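Local coordinates for protein Can2 (Sulfobacillus thermosulfidooxidans, PDB 7BDV) that binds cyclic tetra-adenylate (cA4) and acts as a dual-specificity nuclease that potentiates type III CRISPR defence, at residues Y146-F152 / R318-I322; K286-C292 / K323-A329. The contacts are given in a common frame with arbitrary orientation. Residue numbers count along the deposited sequence, not the author numbering.

Contact 1: Y146-F152 / R318-I322; sequences YLACYGF and RVAGI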
loop_
_atom_site.group_PDB
_atom_site.type_symbol
_atom_site.label_atom_id
_atom_site.label_comp_id
_atom_site.label_asym_id
_atom_site.label_seq_id
_atom_site.Cartn_x
_atom_site.Cartn_y
_atom_site.Cartn_z
ATOM N N TYR A 146 -6.943 -17.688 -0.356
ATOM C CA TYR A 146 -6.272 -16.441 0.081
ATOM C C TYR A 146 -6.763 -15.324 -0.836
ATOM O O TYR A 146 -7.306 -14.329 -0.320
ATOM C CB TYR A 146 -4.755 -16.640 0.093
ATOM C CG TYR A 146 -4.017 -15.485 0.703
ATOM C CD1 TYR A 146 -3.965 -14.255 0.063
ATOM C CD2 TYR A 146 -3.348 -15.639 1.897
ATOM C CE1 TYR A 146 -3.279 -13.187 0.635
ATOM C CE2 TYR A 146 -2.647 -14.589 2.479
ATOM C CZ TYR A 146 -2.615 -13.360 1.842
ATOM O OH TYR A 146 -1.907 -12.338 2.404
ATOM N N LEU A 147 -6.633 -15.499 -2.149
ATOM C CA LEU A 147 -7.016 -14.482 -3.167
ATOM C C LEU A 147 -8.507 -14.163 -3.067
ATOM O O LEU A 147 -8.842 -12.966 -3.180
ATOM C CB LEU A 147 -6.634 -14.960 -4.560
ATOM C CG LEU A 147 -5.133 -15.036 -4.850
ATOM C CD1 LEU A 147 -4.917 -15.593 -6.226
ATOM C CD2 LEU A 147 -4.448 -13.689 -4.718
ATOM N N ALA A 148 -9.361 -15.164 -2.819
ATOM C CA ALA A 148 -10.821 -14.971 -2.632
ATOM C C ALA A 148 -11.111 -13.965 -1.506
ATOM O O ALA A 148 -12.045 -13.179 -1.635
ATOM C CB ALA A 148 -11.498 -16.296 -2.331
ATOM N N CYS A 149 -10.342 -13.960 -0.424
ATOM C CA CYS A 149 -10.564 -13.020 0.699
ATOM C C CYS A 149 -10.398 -11.572 0.244
ATOM O O CYS A 149 -10.982 -10.679 0.922
ATOM C CB CYS A 149 -9.587 -13.263 1.847
ATOM S SG CYS A 149 -9.828 -14.844 2.683
ATOM N N TYR A 150 -9.656 -11.332 -0.840
ATOM C CA TYR A 150 -9.393 -9.969 -1.397
ATOM C C TYR A 150 -10.141 -9.788 -2.727
ATOM O O TYR A 150 -9.922 -8.800 -3.418
ATOM C CB TYR A 150 -7.877 -9.779 -1.519
ATOM C CG TYR A 150 -7.199 -9.714 -0.180
ATOM C CD1 TYR A 150 -7.246 -8.547 0.558
ATOM C CD2 TYR A 150 -6.564 -10.814 0.380
ATOM C CE1 TYR A 150 -6.680 -8.475 1.820
ATOM C CE2 TYR A 150 -5.946 -10.740 1.621
ATOM C CZ TYR A 150 -6.018 -9.564 2.345
ATOM O OH TYR A 150 -5.459 -9.458 3.586
ATOM N N GLY A 151 -11.072 -10.690 -3.040
ATOM C CA GLY A 151 -11.947 -10.567 -4.222
ATOM C C GLY A 151 -11.257 -10.942 -5.531
ATOM O O GLY A 151 -11.739 -10.533 -6.608
ATOM N N PHE A 152 -10.111 -11.631 -5.480
ATOM C CA PHE A 152 -9.325 -12.007 -6.675
ATOM C C PHE A 152 -9.520 -13.493 -6.999
ATOM O O PHE A 152 -9.721 -14.294 -6.096
ATOM C CB PHE A 152 -7.846 -11.689 -6.463
ATOM C CG PHE A 152 -7.584 -10.217 -6.662
ATOM C CD1 PHE A 152 -7.407 -9.701 -7.930
ATOM C CD2 PHE A 152 -7.587 -9.344 -5.592
ATOM C CE1 PHE A 152 -7.181 -8.348 -8.126
ATOM C CE2 PHE A 152 -7.373 -7.983 -5.781
ATOM C CZ PHE A 152 -7.183 -7.484 -7.045
ATOM N N ARG A 318 -2.846 -4.637 -2.620
ATOM C CA ARG A 318 -4.245 -4.913 -3.046
ATOM C C ARG A 318 -4.517 -6.434 -3.064
ATOM O O ARG A 318 -5.605 -6.843 -2.609
ATOM C CB ARG A 318 -4.510 -4.234 -4.393
ATOM C CG ARG A 318 -5.966 -3.877 -4.679
ATOM C CD ARG A 318 -6.492 -2.693 -3.890
ATOM N NE ARG A 318 -5.625 -1.515 -3.955
ATOM C CZ ARG A 318 -5.781 -0.417 -3.214
ATOM N NH1 ARG A 318 -6.764 -0.329 -2.330
ATOM N NH2 ARG A 318 -4.950 0.599 -3.362
ATOM N N VAL A 319 -3.565 -7.253 -3.505
ATOM C CA VAL A 319 -3.799 -8.698 -3.821
ATOM C C VAL A 319 -3.581 -9.551 -2.572
ATOM O O VAL A 319 -4.281 -10.565 -2.423
ATOM C CB VAL A 319 -2.875 -9.145 -4.967
ATOM C CG1 VAL A 319 -2.638 -10.652 -5.017
ATOM C CG2 VAL A 319 -3.404 -8.588 -6.284
ATOM N N ALA A 320 -2.595 -9.180 -1.755
ATOM C CA ALA A 320 -2.060 -9.974 -0.643
ATOM C C ALA A 320 -2.360 -9.303 0.707
ATOM O O ALA A 320 -2.103 -9.940 1.722
ATOM C CB ALA A 320 -0.575 -10.164 -0.855
ATOM N N GLY A 321 -2.877 -8.069 0.719
ATOM C CA GLY A 321 -3.215 -7.346 1.951
ATOM C C GLY A 321 -1.973 -6.959 2.740
ATOM O O GLY A 321 -0.884 -7.128 2.233
ATOM N N ILE A 322 -2.149 -6.519 3.981
ATOM C CA ILE A 322 -1.099 -5.815 4.780
ATOM C C ILE A 322 -0.087 -6.847 5.290
ATOM O O ILE A 322 1.074 -6.462 5.472
ATOM C CB ILE A 322 -1.713 -4.937 5.901
ATOM C CG1 ILE A 322 -0.619 -4.107 6.596
ATOM C CG2 ILE A 322 -2.540 -5.758 6.889
ATOM C CD1 ILE A 322 -1.106 -3.023 7.547
HETATM O O HOH W 1 -2.789 -9.593 5.002
#
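Two helix ends meet here, with Y150 and V319 closest in backbone, 6.2 Å between their CA atoms. The first helix finishes in a Schellman motif: F152 N bonds to L147 O at 2.9 Å and G151 N to A148 O at 3.0 Å, with G151 at positive phi. That turn brings Y150 and F152 round to face the other segment. G321 also has positive phi, and a CB there would clash with Y150 OH.

V319 is the apolar centre. Its CG2 sits 4.0 Å from the F152 ring centroid, nearly along the normal, a CH-pi contact, while its CG1 is 3.5 Å from L147 CD2. The backbone carbonyl A320 O accepts a short 2.5 Å hydrogen bond from Y146 OH and a weak one from a water that also bonds Y150 OH, 3.0 Å away. H21 ND1 hydrogen-bonds the same Y150 hydroxyl, and the Y150 side chain packs on an adenine of bound cA4.

R318 NH2 makes a salt bridge with D313 OD1 of the second subunit. Around the contact, L23 of helix 23-31 packs on Y150, I268 of strand 262-269 on V319, and L287 of strand 286-291 on L147 and A320.

Contact 2: K286-C292 / K323-A329; sequences KLHVIEC and KGKSMFA. With nucleotides of chain E.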
loop_
_atom_site.group_PDB
_atom_site.type_symbol
_atom_site.label_atom_id
_atom_site.label_comp_id
_atom_site.label_asym_id
_atom_site.label_seq_id
_atom_site.Cartn_x
_atom_site.Cartn_y
_atom_site.Cartn_z
ATOM N N LYS A 286 0.766 -16.842 4.667
ATOM C CA LYS A 286 1.030 -15.493 4.102
ATOM C C LYS A 286 1.400 -15.628 2.630
ATOM O O LYS A 286 2.244 -16.528 2.322
ATOM C CB LYS A 286 2.174 -14.832 4.868
ATOM C CG LYS A 286 1.871 -14.467 6.306
ATOM C CD LYS A 286 3.050 -13.728 6.924
ATOM C CE LYS A 286 3.019 -13.645 8.431
ATOM N NZ LYS A 286 3.570 -14.887 9.032
ATOM N N LEU A 287 0.806 -14.801 1.765
ATOM C CA LEU A 287 1.138 -14.829 0.330
ATOM C C LEU A 287 2.465 -14.102 0.121
ATOM O O LEU A 287 2.630 -12.988 0.629
ATOM C CB LEU A 287 0.010 -14.242 -0.496
ATOM C CG LEU A 287 0.125 -14.504 -1.984
ATOM C CD1 LEU A 287 -0.065 -15.978 -2.287
ATOM C CD2 LEU A 287 -0.896 -13.684 -2.737
ATOM N N HIS A 288 3.373 -14.769 -0.572
ATOM C CA HIS A 288 4.725 -14.287 -0.935
ATOM C C HIS A 288 4.727 -14.051 -2.440
ATOM O O HIS A 288 4.377 -14.977 -3.190
ATOM C CB HIS A 288 5.766 -15.307 -0.495
ATOM C CG HIS A 288 5.982 -15.446 0.966
ATOM N ND1 HIS A 288 5.023 -15.974 1.805
ATOM C CD2 HIS A 288 7.068 -15.202 1.739
ATOM C CE1 HIS A 288 5.493 -16.001 3.040
ATOM N NE2 HIS A 288 6.752 -15.525 3.027
ATOM N N VAL A 289 5.091 -12.841 -2.863
ATOM C CA VAL A 289 5.193 -12.438 -4.286
ATOM C C VAL A 289 6.650 -12.046 -4.566
ATOM O O VAL A 289 7.192 -11.177 -3.833
ATOM C CB VAL A 289 4.191 -11.306 -4.575
ATOM C CG1 VAL A 289 4.244 -10.820 -6.013
ATOM C CG2 VAL A 289 2.767 -11.720 -4.188
ATOM N N ILE A 290 7.275 -12.662 -5.565
ATOM C CA ILE A 290 8.620 -12.253 -6.087
ATOM C C ILE A 290 8.434 -11.606 -7.465
ATOM O O ILE A 290 7.746 -12.206 -8.316
ATOM C CB ILE A 290 9.587 -13.440 -6.149
ATOM C CG1 ILE A 290 9.689 -14.147 -4.804
ATOM C CG2 ILE A 290 10.957 -13.006 -6.666
ATOM C CD1 ILE A 290 10.311 -15.491 -4.882
ATOM N N GLU A 291 8.946 -10.385 -7.626
ATOM C CA GLU A 291 9.211 -9.724 -8.930
ATOM C C GLU A 291 10.657 -10.034 -9.347
ATOM O O GLU A 291 11.604 -9.640 -8.622
ATOM C CB GLU A 291 8.953 -8.219 -8.786
ATOM C CG GLU A 291 9.091 -7.433 -10.074
ATOM C CD GLU A 291 7.948 -7.597 -11.067
ATOM O OE1 GLU A 291 6.935 -8.277 -10.733
ATOM O OE2 GLU A 291 8.059 -7.009 -12.167
ATOM N N CYS A 292 10.843 -10.795 -10.434
ATOM C CA CYS A 292 12.192 -11.185 -10.953
ATOM C C CYS A 292 12.297 -11.026 -12.476
ATOM O O CYS A 292 13.368 -11.356 -13.008
ATOM C CB CYS A 292 12.544 -12.602 -10.521
ATOM S SG CYS A 292 11.163 -13.750 -10.740
ATOM N N LYS A 323 -0.485 -8.112 5.470
ATOM C CA LYS A 323 0.407 -9.189 5.967
ATOM C C LYS A 323 1.088 -9.930 4.801
ATOM O O LYS A 323 1.902 -10.851 5.075
ATOM C CB LYS A 323 -0.360 -10.186 6.844
ATOM C CG LYS A 323 -1.045 -9.590 8.059
ATOM C CD LYS A 323 -0.120 -8.802 8.958
ATOM C CE LYS A 323 -0.767 -8.466 10.286
ATOM N NZ LYS A 323 0.220 -8.495 11.390
ATOM N N GLY A 324 0.735 -9.612 3.557
ATOM C CA GLY A 324 1.391 -10.154 2.349
ATOM C C GLY A 324 2.829 -9.679 2.262
ATOM O O GLY A 324 3.136 -8.627 2.847
ATOM N N LYS A 325 3.700 -10.451 1.614
ATOM C CA LYS A 325 5.167 -10.216 1.593
ATOM C C LYS A 325 5.639 -10.176 0.145
ATOM O O LYS A 325 5.232 -11.041 -0.640
ATOM C CB LYS A 325 5.883 -11.299 2.403
ATOM C CG LYS A 325 5.669 -11.171 3.898
ATOM C CD LYS A 325 6.059 -12.360 4.688
ATOM C CE LYS A 325 7.561 -12.502 4.812
ATOM N NZ LYS A 325 7.865 -13.808 5.447
ATOM N N SER A 326 6.466 -9.191 -0.190
ATOM C CA SER A 326 6.927 -8.904 -1.568
ATOM C C SER A 326 8.449 -8.859 -1.579
ATOM O O SER A 326 9.082 -8.400 -0.631
ATOM C CB SER A 326 6.303 -7.645 -2.080
ATOM O OG SER A 326 6.638 -6.551 -1.234
HETATM N N MSE A 327 9.048 -9.396 -2.638
HETATM C CA MSE A 327 10.491 -9.336 -2.814
HETATM C C MSE A 327 10.794 -8.898 -4.236
HETATM O O MSE A 327 10.076 -9.265 -5.165
HETATM C CB MSE A 327 11.148 -10.694 -2.574
HETATM C CG MSE A 327 12.584 -10.745 -3.080
HETATM SE SE MSE A 327 13.441 -12.392 -2.586
HETATM C CE MSE A 327 14.316 -12.004 -0.859
ATOM N N PHE A 328 11.863 -8.111 -4.377
ATOM C CA PHE A 328 12.360 -7.721 -5.683
ATOM C C PHE A 328 13.733 -8.354 -5.865
ATOM O O PHE A 328 14.678 -8.019 -5.124
ATOM C CB PHE A 328 12.340 -6.195 -5.812
ATOM C CG PHE A 328 12.856 -5.650 -7.118
ATOM C CD1 PHE A 328 12.732 -6.370 -8.295
ATOM C CD2 PHE A 328 13.432 -4.389 -7.186
ATOM C CE1 PHE A 328 13.189 -5.861 -9.497
ATOM C CE2 PHE A 328 13.880 -3.874 -8.399
ATOM C CZ PHE A 328 13.758 -4.612 -9.544
ATOM N N ALA A 329 13.831 -9.296 -6.792
ATOM C CA ALA A 329 15.056 -10.071 -7.101
ATOM C C ALA A 329 15.572 -9.649 -8.472
ATOM O O ALA A 329 14.753 -9.557 -9.411
ATOM C CB ALA A 329 14.756 -11.562 -7.046
ATOM P P A E 1 -8.925 -4.929 9.951
ATOM O OP1 A E 1 -9.694 -5.795 8.970
ATOM O OP2 A E 1 -7.738 -4.292 9.247
ATOM O "O5'" A E 1 -8.433 -5.826 11.166
ATOM C "C5'" A E 1 -7.672 -6.987 10.847
ATOM C "C4'" A E 1 -7.042 -7.464 12.114
ATOM O "O4'" A E 1 -6.605 -8.824 11.915
ATOM C "C3'" A E 1 -5.784 -6.709 12.555
ATOM O "O3'" A E 1 -5.578 -6.957 13.913
ATOM C "C2'" A E 1 -4.689 -7.488 11.851
ATOM O "O2'" A E 1 -3.448 -7.290 12.489
ATOM C "C1'" A E 1 -5.215 -8.901 12.118
ATOM N N9 A E 1 -4.753 -9.975 11.302
ATOM C C8 A E 1 -4.471 -11.229 11.762
ATOM N N7 A E 1 -4.105 -12.050 10.819
ATOM C C5 A E 1 -4.183 -11.300 9.667
ATOM C C6 A E 1 -3.933 -11.614 8.324
ATOM N N6 A E 1 -3.551 -12.811 7.901
ATOM N N1 A E 1 -4.133 -10.637 7.422
ATOM C C2 A E 1 -4.525 -9.437 7.843
ATOM N N3 A E 1 -4.752 -9.016 9.063
ATOM C C4 A E 1 -4.593 -10.014 9.946
#
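This is a parallel strand pair inside the sheet of the nuclease domain, formed by the two strands of a beta-alpha-beta unit whose connection contains helix 306-320. The axes come within 4.7 Å at 17°. Five backbone hydrogen bonds zip the pair: K325 N to L287 O, V289 N to K325 O, M327 N to V289 O, E291 N to M327 O and A329 N to E291 O, each 2.8-2.9 Å between N and O.

H288, I290, K325 and M327 (selenomethionine) share one face. There K325 NZ donates to H288 NE2 at 3.2 Å and to W363 O, and K325 CB lies over the H288 imidazole, whose ND1 is held by K286 O at 2.9 Å. On the other face E291 CG packs 4.2 Å from F328 CD1. The E291 carboxylate lies close to D278, consistent with the acidic cluster of a PD-(D/E)XK nuclease site. At the start of the pair K323 CG reaches N1 of adenosine A1 of chain E at 3.3 Å.

Helices 231-254 and 356-365 cover the face of I290 and M327; helix 306-320 covers that of S326 and F328. Strand 279-283 flanks 286-291, and strand 347-350 flanks 325-329.

In the fold
The centres lie 13 Å apart and the segments alternate along the chain: 146-152, 286-292, 318-322, 323-329. Helix 306-320 follows strand 286-291, and its end in contact 1 runs into the approach to strand 325-329 in contact 2, so both contacts share one beta-alpha-beta unit. They touch through Y146 and L287, with Y146 CE2 3.5 Å from L287 N, and through A320 CB, 4.0 Å from L287 CD2. Both border cA4. Contact 1 sets the end of helix 143-148, which follows the CARF sheet, against the last turn of helix 306-320, and Y146 and L147 also reach L287 of the nuclease sheet, an arrangement that could let ligand binding be felt in the nuclease domain.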